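Local coordinates for pyridoxamine 5'-phosphate oxidase-related, FMN-binding (Mycobacterium smegmatis, PDB 3F7E), which probably acts as a coenzyme F420-dependent reductase, acting on CH-CH groups of substrates that may include aflatoxins, at residues L20-P25 and Y54-A59; R44-T49 and A114-I119; L82-V87 and I118-P123; A93-L98 and E108-K113. All blocks are in the same frame, centred on the assembly; numbering follows the deposited sequence.

Interaction 1: residues L20-P25 and Y54-A59; sequences LATVRP and YRNIKA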
# COMPACT_ATOMS: atom_id res chain seq x y z
N LEU A 20 -3.18 -3.27 0.02
CA LEU A 20 -3.51 -4.02 1.24
C LEU A 20 -2.26 -4.61 1.85
O LEU A 20 -1.55 -5.38 1.20
CB LEU A 20 -4.53 -5.15 0.91
CG LEU A 20 -4.97 -5.93 2.15
CD1 LEU A 20 -5.84 -5.06 3.09
CD2 LEU A 20 -5.76 -7.16 1.71
N ALA A 21 -2.00 -4.20 3.09
CA ALA A 21 -0.82 -4.65 3.85
C ALA A 21 -1.20 -5.70 4.87
O ALA A 21 -2.21 -5.56 5.59
CB ALA A 21 -0.17 -3.47 4.56
N THR A 22 -0.37 -6.71 4.96
CA THR A 22 -0.49 -7.79 5.93
C THR A 22 0.89 -7.96 6.58
O THR A 22 1.86 -7.37 6.13
CB THR A 22 -0.94 -9.10 5.25
OG1 THR A 22 -0.04 -9.44 4.18
CG2 THR A 22 -2.39 -9.03 4.75
N VAL A 23 0.97 -8.77 7.63
CA VAL A 23 2.25 -8.99 8.29
C VAL A 23 2.54 -10.48 8.23
O VAL A 23 1.66 -11.30 8.53
CB VAL A 23 2.26 -8.48 9.77
CG1 VAL A 23 3.65 -8.54 10.34
CG2 VAL A 23 1.77 -7.07 9.86
N ARG A 24 3.78 -10.81 7.87
CA ARG A 24 4.21 -12.20 7.89
C ARG A 24 4.45 -12.70 9.33
O ARG A 24 4.66 -11.93 10.24
CB ARG A 24 5.50 -12.34 7.09
CG ARG A 24 5.37 -11.92 5.64
CD ARG A 24 6.70 -11.96 4.88
NE ARG A 24 6.48 -11.77 3.44
CZ ARG A 24 6.57 -12.74 2.53
NH1 ARG A 24 6.89 -13.98 2.88
NH2 ARG A 24 6.34 -12.46 1.25
N PRO A 25 4.43 -14.03 9.55
CA PRO A 25 4.77 -14.59 10.86
C PRO A 25 6.12 -14.14 11.41
O PRO A 25 6.28 -14.10 12.63
CB PRO A 25 4.75 -16.10 10.62
CG PRO A 25 3.71 -16.27 9.55
CD PRO A 25 3.99 -15.09 8.62
N TYR A 54 -2.56 -15.04 2.08
CA TYR A 54 -3.52 -15.83 2.85
C TYR A 54 -2.92 -16.39 4.13
O TYR A 54 -3.52 -16.27 5.21
CB TYR A 54 -4.11 -16.95 1.98
CG TYR A 54 -4.99 -17.94 2.69
CD1 TYR A 54 -6.34 -17.70 2.85
CD2 TYR A 54 -4.48 -19.14 3.18
CE1 TYR A 54 -7.17 -18.63 3.50
CE2 TYR A 54 -5.27 -20.06 3.81
CZ TYR A 54 -6.62 -19.81 3.97
OH TYR A 54 -7.39 -20.74 4.61
N ARG A 55 -1.74 -17.00 4.02
CA ARG A 55 -1.07 -17.50 5.21
C ARG A 55 -0.81 -16.40 6.24
O ARG A 55 -0.95 -16.62 7.45
CB ARG A 55 0.23 -18.19 4.84
CG ARG A 55 0.00 -19.42 4.02
CD ARG A 55 1.27 -20.25 3.79
NE ARG A 55 2.26 -19.63 2.90
CZ ARG A 55 2.26 -19.73 1.57
NH1 ARG A 55 3.24 -19.16 0.87
NH2 ARG A 55 1.30 -20.39 0.92
N ASN A 56 -0.50 -15.19 5.77
CA ASN A 56 -0.27 -14.08 6.69
C ASN A 56 -1.52 -13.83 7.53
O ASN A 56 -1.45 -13.68 8.78
CB ASN A 56 0.08 -12.78 5.94
CG ASN A 56 1.43 -12.84 5.25
OD1 ASN A 56 2.23 -13.74 5.49
ND2 ASN A 56 1.67 -11.86 4.39
N ILE A 57 -2.68 -13.75 6.88
CA ILE A 57 -3.92 -13.38 7.58
C ILE A 57 -4.42 -14.51 8.48
O ILE A 57 -5.04 -14.23 9.50
CB ILE A 57 -5.00 -12.85 6.61
CG1 ILE A 57 -5.37 -13.83 5.54
CG2 ILE A 57 -4.57 -11.56 5.97
CD1 ILE A 57 -6.74 -13.53 4.91
N LYS A 58 -4.12 -15.77 8.13
CA LYS A 58 -4.47 -16.87 9.01
C LYS A 58 -3.71 -16.80 10.32
O LYS A 58 -4.24 -17.20 11.36
CB LYS A 58 -4.25 -18.23 8.34
CG LYS A 58 -5.13 -18.48 7.13
CD LYS A 58 -6.62 -18.50 7.48
CE LYS A 58 -6.95 -19.73 8.27
NZ LYS A 58 -6.82 -20.95 7.41
N ALA A 59 -2.47 -16.27 10.31
CA ALA A 59 -1.67 -16.16 11.54
C ALA A 59 -1.81 -14.80 12.25
O ALA A 59 -1.60 -14.73 13.46
CB ALA A 59 -0.21 -16.46 11.24
O HOH W 1 1.16 -13.57 9.88
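Thr22, near the end of strand 20-23, meets helix 54-59 through both branches of its side chain. With chi1 at 55°, OG1 lies between the backbone N and the carbonyl carbon and accepts a hydrogen bond from Asn56 ND2 (3.0 Å, N-H...O 164°). The oxygen lies close to the amide plane of Asn56. Thr22 CG2, on the other branch, packs against Ile57 CG2 at 3.6 Å. At Val23 the side chain turns from the helix toward Pro29 of the second subunit, and the backbone takes over: Val23 O lies 3.4 Å from Asn56 CB and accepts a hydrogen bond from a water that also donates to Asn56 O, bridging strand and helix. Arg24, just past the strand, brings its CA to 3.5 Å from Asn56 OD1, with its CG 3.6 Å from the same oxygen, while its side chain also packs on Arg80 of the second subunit. Pro25 ends the segment with CD 3.8 Å from Asn56 OD1 and with CG facing Ala59 CB in a looser apolar contact on the solvent side. Asn56 is thus held at both ends of its amide, since OD1, besides these carbon contacts, accepts a hydrogen bond from Gln52 one helical turn earlier; the two bonds fix the rotation of a buried polar group. Strand and helix axes approach to 7.5 Å at 61°. Ile57 also reaches Val63, Val83 and Ile86, so the short helix packs on the antiparallel sheet, consistent with the split-barrel fold of the pyridoxamine 5'-phosphate oxidase-like, FMN-binding clan.

Interaction 2: residues R44-T49 and A114-I119; sequences RFTHTT and ADRVII
His47 and Ile119 form the dense part of this antiparallel strand pair. Ile119 CG1 sits over one face of the imidazole, 3.2 Å from His47 ND1, and the two side chains cross at about a right angle. That nitrogen is buried here without a hydrogen-bond partner in the model. On the same face of the sheet Phe45 pairs with Ile119 and His47 with Val117, the latter bringing Val117 CG2 to 3.9 Å from His47 CB. The backbones are laddered: Phe45 and Ile119 exchange two hydrogen bonds, as do His47 and Val117, and Thr49 N continues to Asp115 O. The face bearing Thr46, Thr48, Arg116 and Ile118 is more polar and less enclosed. The Arg116 chain bends at chi2 (-81°), which brings CD near Thr46 OG1; NH1 then donates to that oxygen at 2.9 Å, while Thr48 CG2 lies over one face of the guanidinium, 3.5 Å from Arg116 NE. Thr46 OG1 gives its own proton to a water that in turn donates to Val117 O. At the far end a second water joins Thr49 OG1 to Asp115 OD1, the latter by a long 3.3 Å bond, and Asp115 OD2 has its salt bridge with Lys50. Arg116 NE has another with Asp112. Helix 93-101 lies over the polar face through Tyr95 on Thr46 and Arg116 and Phe94 on Ile118, whereas helix 52-59 packs on the other through Ile57 on Ile119, with strand 76-88 continuing the sheet beyond strand 116-127.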
# COMPACT_ATOMS: atom_id res chain seq x y z
N ARG A 44 -14.26 -6.30 1.16
CA ARG A 44 -14.07 -7.68 0.71
C ARG A 44 -13.02 -7.73 -0.40
O ARG A 44 -12.99 -6.84 -1.28
CB ARG A 44 -15.39 -8.27 0.21
CG ARG A 44 -16.37 -8.55 1.32
CD ARG A 44 -17.69 -9.14 0.76
NE ARG A 44 -18.59 -9.64 1.81
CZ ARG A 44 -19.46 -8.87 2.46
NH1 ARG A 44 -19.60 -7.59 2.15
NH2 ARG A 44 -20.20 -9.40 3.43
N PHE A 45 -12.19 -8.78 -0.35
CA PHE A 45 -11.10 -9.02 -1.31
C PHE A 45 -11.18 -10.45 -1.83
O PHE A 45 -11.68 -11.32 -1.14
CB PHE A 45 -9.73 -8.84 -0.63
CG PHE A 45 -9.57 -7.52 0.07
CD1 PHE A 45 -10.01 -7.33 1.40
CD2 PHE A 45 -9.01 -6.44 -0.60
CE1 PHE A 45 -9.86 -6.10 2.03
CE2 PHE A 45 -8.85 -5.22 0.01
CZ PHE A 45 -9.29 -5.04 1.33
N THR A 46 -10.62 -10.67 -3.02
CA THR A 46 -10.48 -12.01 -3.55
C THR A 46 -9.03 -12.46 -3.33
O THR A 46 -8.09 -11.73 -3.60
CB THR A 46 -10.87 -12.11 -5.06
OG1 THR A 46 -10.67 -13.45 -5.52
CG2 THR A 46 -10.06 -11.15 -5.95
N HIS A 47 -8.88 -13.67 -2.78
CA HIS A 47 -7.56 -14.28 -2.51
C HIS A 47 -7.66 -15.76 -2.90
O HIS A 47 -8.75 -16.32 -3.07
CB HIS A 47 -7.19 -14.25 -0.99
CG HIS A 47 -6.70 -12.93 -0.45
ND1 HIS A 47 -7.46 -11.77 -0.42
CD2 HIS A 47 -5.52 -12.61 0.15
CE1 HIS A 47 -6.76 -10.80 0.15
NE2 HIS A 47 -5.59 -11.28 0.51
N THR A 48 -6.52 -16.43 -2.99
CA THR A 48 -6.55 -17.90 -2.94
C THR A 48 -5.92 -18.40 -1.64
O THR A 48 -5.17 -17.69 -0.95
CB THR A 48 -5.86 -18.59 -4.12
OG1 THR A 48 -4.47 -18.62 -3.83
CG2 THR A 48 -6.18 -17.91 -5.46
N THR A 49 -6.23 -19.64 -1.31
CA THR A 49 -5.70 -20.23 -0.11
C THR A 49 -4.24 -20.71 -0.23
O THR A 49 -3.67 -21.25 0.73
CB THR A 49 -6.51 -21.45 0.26
OG1 THR A 49 -6.45 -22.38 -0.82
CG2 THR A 49 -7.97 -21.07 0.56
N ALA A 114 -11.02 -23.13 -7.69
CA ALA A 114 -11.28 -24.08 -6.59
C ALA A 114 -10.66 -23.59 -5.28
O ALA A 114 -11.16 -23.94 -4.20
CB ALA A 114 -10.77 -25.49 -6.95
N ASP A 115 -9.61 -22.78 -5.36
CA ASP A 115 -8.90 -22.29 -4.18
C ASP A 115 -9.23 -20.84 -3.81
O ASP A 115 -8.61 -20.26 -2.91
CB ASP A 115 -7.39 -22.42 -4.39
CG ASP A 115 -6.98 -23.85 -4.68
OD1 ASP A 115 -7.50 -24.75 -4.00
OD2 ASP A 115 -6.13 -24.06 -5.57
N ARG A 116 -10.20 -20.24 -4.51
CA ARG A 116 -10.58 -18.85 -4.26
C ARG A 116 -11.40 -18.69 -2.99
O ARG A 116 -12.26 -19.54 -2.71
CB ARG A 116 -11.34 -18.27 -5.47
CG ARG A 116 -10.43 -17.90 -6.66
CD ARG A 116 -9.76 -16.55 -6.46
NE ARG A 116 -8.62 -16.39 -7.37
CZ ARG A 116 -7.83 -15.33 -7.36
NH1 ARG A 116 -8.09 -14.29 -6.58
NH2 ARG A 116 -6.79 -15.30 -8.18
N VAL A 117 -11.16 -17.59 -2.27
CA VAL A 117 -11.93 -17.23 -1.09
C VAL A 117 -12.26 -15.74 -1.15
O VAL A 117 -11.65 -14.96 -1.91
CB VAL A 117 -11.17 -17.55 0.23
CG1 VAL A 117 -10.95 -19.07 0.41
CG2 VAL A 117 -9.82 -16.82 0.28
N ILE A 118 -13.22 -15.36 -0.31
CA ILE A 118 -13.57 -13.97 -0.05
C ILE A 118 -13.03 -13.63 1.33
O ILE A 118 -13.38 -14.29 2.31
CB ILE A 118 -15.10 -13.76 -0.04
CG1 ILE A 118 -15.78 -14.44 -1.24
CG2 ILE A 118 -15.40 -12.27 0.08
CD1 ILE A 118 -17.30 -14.32 -1.22
N ILE A 119 -12.17 -12.62 1.39
CA ILE A 119 -11.62 -12.15 2.68
C ILE A 119 -12.43 -10.94 3.13
O ILE A 119 -12.54 -9.98 2.36
CB ILE A 119 -10.12 -11.74 2.53
CG1 ILE A 119 -9.27 -12.87 1.94
CG2 ILE A 119 -9.56 -11.23 3.86
CD1 ILE A 119 -9.13 -14.06 2.80
O HOH W 2 -12.72 -14.83 -4.53
O HOH W 3 -8.41 -24.19 -0.91

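Interaction 3: residues L82-V87 and I118-P123; sequences LVEDIV and IIVVRP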
# COMPACT_ATOMS: atom_id res chain seq x y z
N LEU A 82 -9.54 -5.63 10.80
CA LEU A 82 -9.31 -7.03 11.12
C LEU A 82 -10.07 -7.93 10.17
O LEU A 82 -11.26 -7.67 9.85
CB LEU A 82 -9.80 -7.32 12.55
CG LEU A 82 -9.01 -6.65 13.69
CD1 LEU A 82 -9.74 -6.77 15.01
CD2 LEU A 82 -7.61 -7.22 13.83
N VAL A 83 -9.42 -9.01 9.71
CA VAL A 83 -10.14 -10.03 8.96
C VAL A 83 -11.09 -10.73 9.92
O VAL A 83 -10.67 -11.29 10.96
CB VAL A 83 -9.16 -11.06 8.35
CG1 VAL A 83 -9.92 -12.22 7.71
CG2 VAL A 83 -8.24 -10.36 7.34
N GLU A 84 -12.38 -10.69 9.60
CA GLU A 84 -13.37 -11.34 10.46
C GLU A 84 -14.05 -12.55 9.82
O GLU A 84 -14.74 -13.30 10.50
CB GLU A 84 -14.41 -10.34 10.94
CG GLU A 84 -15.26 -9.77 9.86
CD GLU A 84 -16.44 -8.92 10.40
OE1 GLU A 84 -17.40 -8.69 9.65
OE2 GLU A 84 -16.42 -8.51 11.58
N ASP A 85 -13.88 -12.73 8.51
CA ASP A 85 -14.40 -13.95 7.88
C ASP A 85 -13.59 -14.28 6.64
O ASP A 85 -13.02 -13.37 6.02
CB ASP A 85 -15.90 -13.78 7.53
CG ASP A 85 -16.65 -15.11 7.49
OD1 ASP A 85 -16.02 -16.17 7.69
OD2 ASP A 85 -17.88 -15.06 7.25
N ILE A 86 -13.59 -15.56 6.26
CA ILE A 86 -12.99 -16.05 5.03
C ILE A 86 -14.01 -17.05 4.47
O ILE A 86 -14.31 -18.06 5.12
CB ILE A 86 -11.63 -16.71 5.26
CG1 ILE A 86 -10.66 -15.73 5.93
CG2 ILE A 86 -11.12 -17.27 3.93
CD1 ILE A 86 -9.32 -16.37 6.31
N VAL A 87 -14.55 -16.73 3.31
CA VAL A 87 -15.67 -17.48 2.74
C VAL A 87 -15.22 -18.14 1.43
O VAL A 87 -14.81 -17.44 0.52
CB VAL A 87 -16.90 -16.57 2.51
CG1 VAL A 87 -18.06 -17.38 1.88
CG2 VAL A 87 -17.32 -15.96 3.82
N ILE A 118 -13.22 -15.36 -0.31
CA ILE A 118 -13.57 -13.97 -0.05
C ILE A 118 -13.03 -13.63 1.33
O ILE A 118 -13.38 -14.29 2.31
CB ILE A 118 -15.10 -13.76 -0.04
CG1 ILE A 118 -15.78 -14.44 -1.24
CG2 ILE A 118 -15.40 -12.27 0.08
CD1 ILE A 118 -17.30 -14.32 -1.22
N ILE A 119 -12.17 -12.62 1.39
CA ILE A 119 -11.62 -12.15 2.68
C ILE A 119 -12.43 -10.94 3.13
O ILE A 119 -12.54 -9.98 2.36
CB ILE A 119 -10.12 -11.74 2.53
CG1 ILE A 119 -9.27 -12.87 1.94
CG2 ILE A 119 -9.56 -11.23 3.86
CD1 ILE A 119 -9.13 -14.06 2.80
N VAL A 120 -12.99 -11.00 4.34
CA VAL A 120 -13.91 -9.97 4.83
C VAL A 120 -13.23 -9.21 5.97
O VAL A 120 -12.85 -9.83 6.97
CB VAL A 120 -15.23 -10.60 5.34
CG1 VAL A 120 -16.19 -9.52 5.73
CG2 VAL A 120 -15.81 -11.52 4.27
N VAL A 121 -13.06 -7.90 5.80
CA VAL A 121 -12.32 -7.06 6.74
C VAL A 121 -13.24 -5.99 7.33
O VAL A 121 -13.90 -5.24 6.60
CB VAL A 121 -11.14 -6.36 6.04
CG1 VAL A 121 -10.50 -5.28 6.92
CG2 VAL A 121 -10.11 -7.39 5.58
N ARG A 122 -13.29 -5.93 8.66
CA ARG A 122 -14.04 -4.91 9.37
C ARG A 122 -13.09 -3.81 9.83
O ARG A 122 -12.14 -4.08 10.55
CB ARG A 122 -14.77 -5.49 10.57
CG ARG A 122 -15.63 -4.42 11.28
CD ARG A 122 -16.61 -5.02 12.25
NE ARG A 122 -17.48 -5.98 11.57
CZ ARG A 122 -18.64 -5.66 11.00
NH1 ARG A 122 -19.11 -4.41 11.06
NH2 ARG A 122 -19.34 -6.61 10.40
N PRO A 123 -13.31 -2.56 9.38
CA PRO A 123 -12.45 -1.47 9.80
C PRO A 123 -12.40 -1.26 11.30
O PRO A 123 -13.43 -1.35 12.00
CB PRO A 123 -13.04 -0.24 9.09
CG PRO A 123 -13.70 -0.82 7.86
CD PRO A 123 -14.31 -2.09 8.39
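Glu84 reaches across to Arg122 and ties the two strands together on their exposed side. Its CB carries CG between the backbone N and the carbonyl carbon (chi1 65°), where CG passes 3.8 Å from Val120 O. The chain then runs extended, bringing CD 3.3 Å from Arg122 NE and the carboxylate to the side of the guanidinium. OE2 receives Arg122 NE at 2.7 Å in a nearly straight bond (170°), lying in the guanidinium plane although NE stands above the carboxylate plane. OE1 accepts from Arg122 NH2 at 2.9 Å through its syn lone pair. This is a side-on, two-nitrogen salt bridge, with the carboxylate and guanidinium planes turned 49° apart. It should favour the charged forms of both groups. Arg122 meets it by folding at chi3, and its backbone exchanges two hydrogen bonds with Leu82. On the face carrying Val83 and Ile86 the contact is apolar: Val83 CG2 touches both Ile119 CG2 (3.8 Å) and Val121 CG2, and Ile86 CG1 lies beside Ile119 CD1 at 3.9 Å, the two isoleucines pointing the same way. Ile57 of helix 52-59 packs onto this face. Between Val83 and Asp85 the register slips by one: Glu84 N donates to Val120 O at 2.8 Å, and Asp85 N adds a weak bond to the same oxygen, while Val120 N returns one to Asp85 O. Glu84 and Asp85, both opposite Val120, make a classic beta bulge, set here within the long antiparallel pairing of strands 76-88 and 116-127.

Interaction 4: residues A93-L98 and E108-K113; sequences AFYLKL and EPPADK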
# COMPACT_ATOMS: atom_id res chain seq x y z
N ALA A 93 -17.38 -16.68 -8.48
CA ALA A 93 -18.40 -15.68 -8.63
C ALA A 93 -18.06 -14.35 -7.98
O ALA A 93 -18.35 -13.28 -8.54
CB ALA A 93 -19.73 -16.20 -8.08
N PHE A 94 -17.45 -14.36 -6.78
CA PHE A 94 -17.10 -13.12 -6.14
C PHE A 94 -15.98 -12.42 -6.92
O PHE A 94 -16.01 -11.20 -7.14
CB PHE A 94 -16.73 -13.29 -4.65
CG PHE A 94 -16.25 -12.01 -4.05
CD1 PHE A 94 -17.14 -11.00 -3.71
CD2 PHE A 94 -14.89 -11.76 -3.93
CE1 PHE A 94 -16.67 -9.77 -3.20
CE2 PHE A 94 -14.43 -10.57 -3.43
CZ PHE A 94 -15.31 -9.55 -3.08
N TYR A 95 -14.96 -13.19 -7.31
CA TYR A 95 -13.90 -12.66 -8.18
C TYR A 95 -14.52 -11.93 -9.39
O TYR A 95 -14.07 -10.83 -9.77
CB TYR A 95 -13.01 -13.84 -8.60
CG TYR A 95 -11.91 -13.55 -9.61
CD1 TYR A 95 -12.20 -13.39 -10.96
CD2 TYR A 95 -10.58 -13.50 -9.21
CE1 TYR A 95 -11.17 -13.15 -11.89
CE2 TYR A 95 -9.56 -13.26 -10.11
CZ TYR A 95 -9.86 -13.09 -11.45
OH TYR A 95 -8.83 -12.86 -12.34
N LEU A 96 -15.53 -12.53 -10.02
CA LEU A 96 -16.14 -11.91 -11.19
C LEU A 96 -16.94 -10.66 -10.86
O LEU A 96 -16.96 -9.71 -11.65
CB LEU A 96 -17.01 -12.92 -11.94
CG LEU A 96 -16.26 -14.03 -12.67
CD1 LEU A 96 -17.25 -14.91 -13.42
CD2 LEU A 96 -15.23 -13.44 -13.65
N LYS A 97 -17.60 -10.62 -9.70
CA LYS A 97 -18.22 -9.37 -9.25
C LYS A 97 -17.22 -8.22 -9.08
O LYS A 97 -17.53 -7.07 -9.43
CB LYS A 97 -18.98 -9.59 -7.96
CG LYS A 97 -20.24 -10.41 -8.10
CD LYS A 97 -20.97 -10.48 -6.76
CE LYS A 97 -22.24 -11.30 -6.85
NZ LYS A 97 -23.27 -10.56 -7.61
N LEU A 98 -16.03 -8.52 -8.53
CA LEU A 98 -14.98 -7.48 -8.38
C LEU A 98 -14.53 -7.02 -9.76
O LEU A 98 -14.44 -5.82 -10.02
CB LEU A 98 -13.77 -7.95 -7.54
CG LEU A 98 -13.95 -7.99 -6.04
CD1 LEU A 98 -12.64 -8.45 -5.47
CD2 LEU A 98 -14.23 -6.59 -5.62
N GLU A 108 -14.06 -14.08 -17.12
CA GLU A 108 -14.30 -15.53 -17.01
C GLU A 108 -13.74 -16.01 -15.68
O GLU A 108 -12.82 -15.39 -15.16
CB GLU A 108 -13.68 -16.30 -18.19
CG GLU A 108 -14.29 -15.98 -19.57
CD GLU A 108 -13.98 -14.59 -20.06
OE1 GLU A 108 -12.79 -14.23 -20.14
OE2 GLU A 108 -14.94 -13.85 -20.35
N PRO A 109 -14.28 -17.12 -15.11
CA PRO A 109 -13.76 -17.56 -13.82
C PRO A 109 -12.29 -17.92 -13.96
O PRO A 109 -11.88 -18.38 -15.02
CB PRO A 109 -14.61 -18.81 -13.50
CG PRO A 109 -15.14 -19.28 -14.80
CD PRO A 109 -15.32 -18.02 -15.63
N PRO A 110 -11.48 -17.68 -12.90
CA PRO A 110 -10.03 -17.96 -12.95
C PRO A 110 -9.71 -19.46 -12.90
O PRO A 110 -10.46 -20.23 -12.34
CB PRO A 110 -9.50 -17.23 -11.71
CG PRO A 110 -10.68 -17.25 -10.74
CD PRO A 110 -11.91 -17.12 -11.60
N ALA A 111 -8.60 -19.87 -13.52
CA ALA A 111 -8.16 -21.27 -13.46
C ALA A 111 -8.01 -21.78 -12.02
O ALA A 111 -8.20 -22.98 -11.75
CB ALA A 111 -6.85 -21.47 -14.24
N ASP A 112 -7.72 -20.87 -11.08
CA ASP A 112 -7.49 -21.24 -9.68
C ASP A 112 -8.76 -21.19 -8.84
O ASP A 112 -8.70 -21.20 -7.60
CB ASP A 112 -6.41 -20.35 -9.04
CG ASP A 112 -6.81 -18.86 -8.99
OD1 ASP A 112 -8.00 -18.54 -9.14
OD2 ASP A 112 -5.93 -17.99 -8.83
N LYS A 113 -9.91 -21.12 -9.49
CA LYS A 113 -11.18 -20.90 -8.76
C LYS A 113 -11.43 -21.87 -7.60
O LYS A 113 -12.01 -21.45 -6.60
CB LYS A 113 -12.36 -20.87 -9.73
CG LYS A 113 -12.66 -22.21 -10.40
CD LYS A 113 -13.82 -22.11 -11.37
CE LYS A 113 -14.23 -23.47 -11.92
NZ LYS A 113 -15.30 -23.37 -12.92
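A helix and the loop that leads away from it meet here at the protein surface, Tyr95 and Leu96 of helix 93-101 touching Glu108, Pro109 and Pro110 on the way to strand 116-127. Pro110 lies over one face of the Tyr95 ring in a CH-pi contact: its CG stands 3.9 Å from the ring centroid, only 6° off the normal and so above the centre. Pro110 CD is displaced toward one side of the ring, 3.8 Å from Tyr95 CD1, and CB lies toward Tyr95 CZ. The proline ring therefore spreads over the aromatic face. Pro110 also begins a type I beta turn ending at Lys113, closed by a hydrogen bond from Lys113 N to Pro110 O, so the proline over the ring sits where the loop changes direction before the strand. One residue along the helix, Leu96 uses its two methyls separately. CD2 approaches Glu108 O at 3.4 Å, and CD1 faces the Pro109 ring more loosely, 4.3 Å from its CD. No hydrogen bond crosses between the segments; the polar ties run to other parts of the chain. Asp89 accepts from the backbone N of Phe94 and of Tyr95 near the start of the helix, and on the strand side the Arg116 side chain also touches Pro110.

Overall arrangement
Interactions 1, 2 and 3 are partly buried, whereas interaction 4 lies at the surface. Interactions 2 and 3 share strand 116-127, which pairs with strand 43-48 on one edge and strand 76-88 on the other; both rest on backbone ladders, but interaction 2 adds a buried imidazole and interaction 3 an exposed salt bridge and a bulge. Interaction 1 sets helix 52-59 against the same sheet, with a single direct hydrogen bond and a bridging water, and joins the other two where Ile57 meets Ile119. Interaction 4 has no hydrogen bonds, only a proline over a ring face and leucine methyls. It touches interaction 2 through Phe94 and Asp112, within the chain loop that interactions 2 and 3 close.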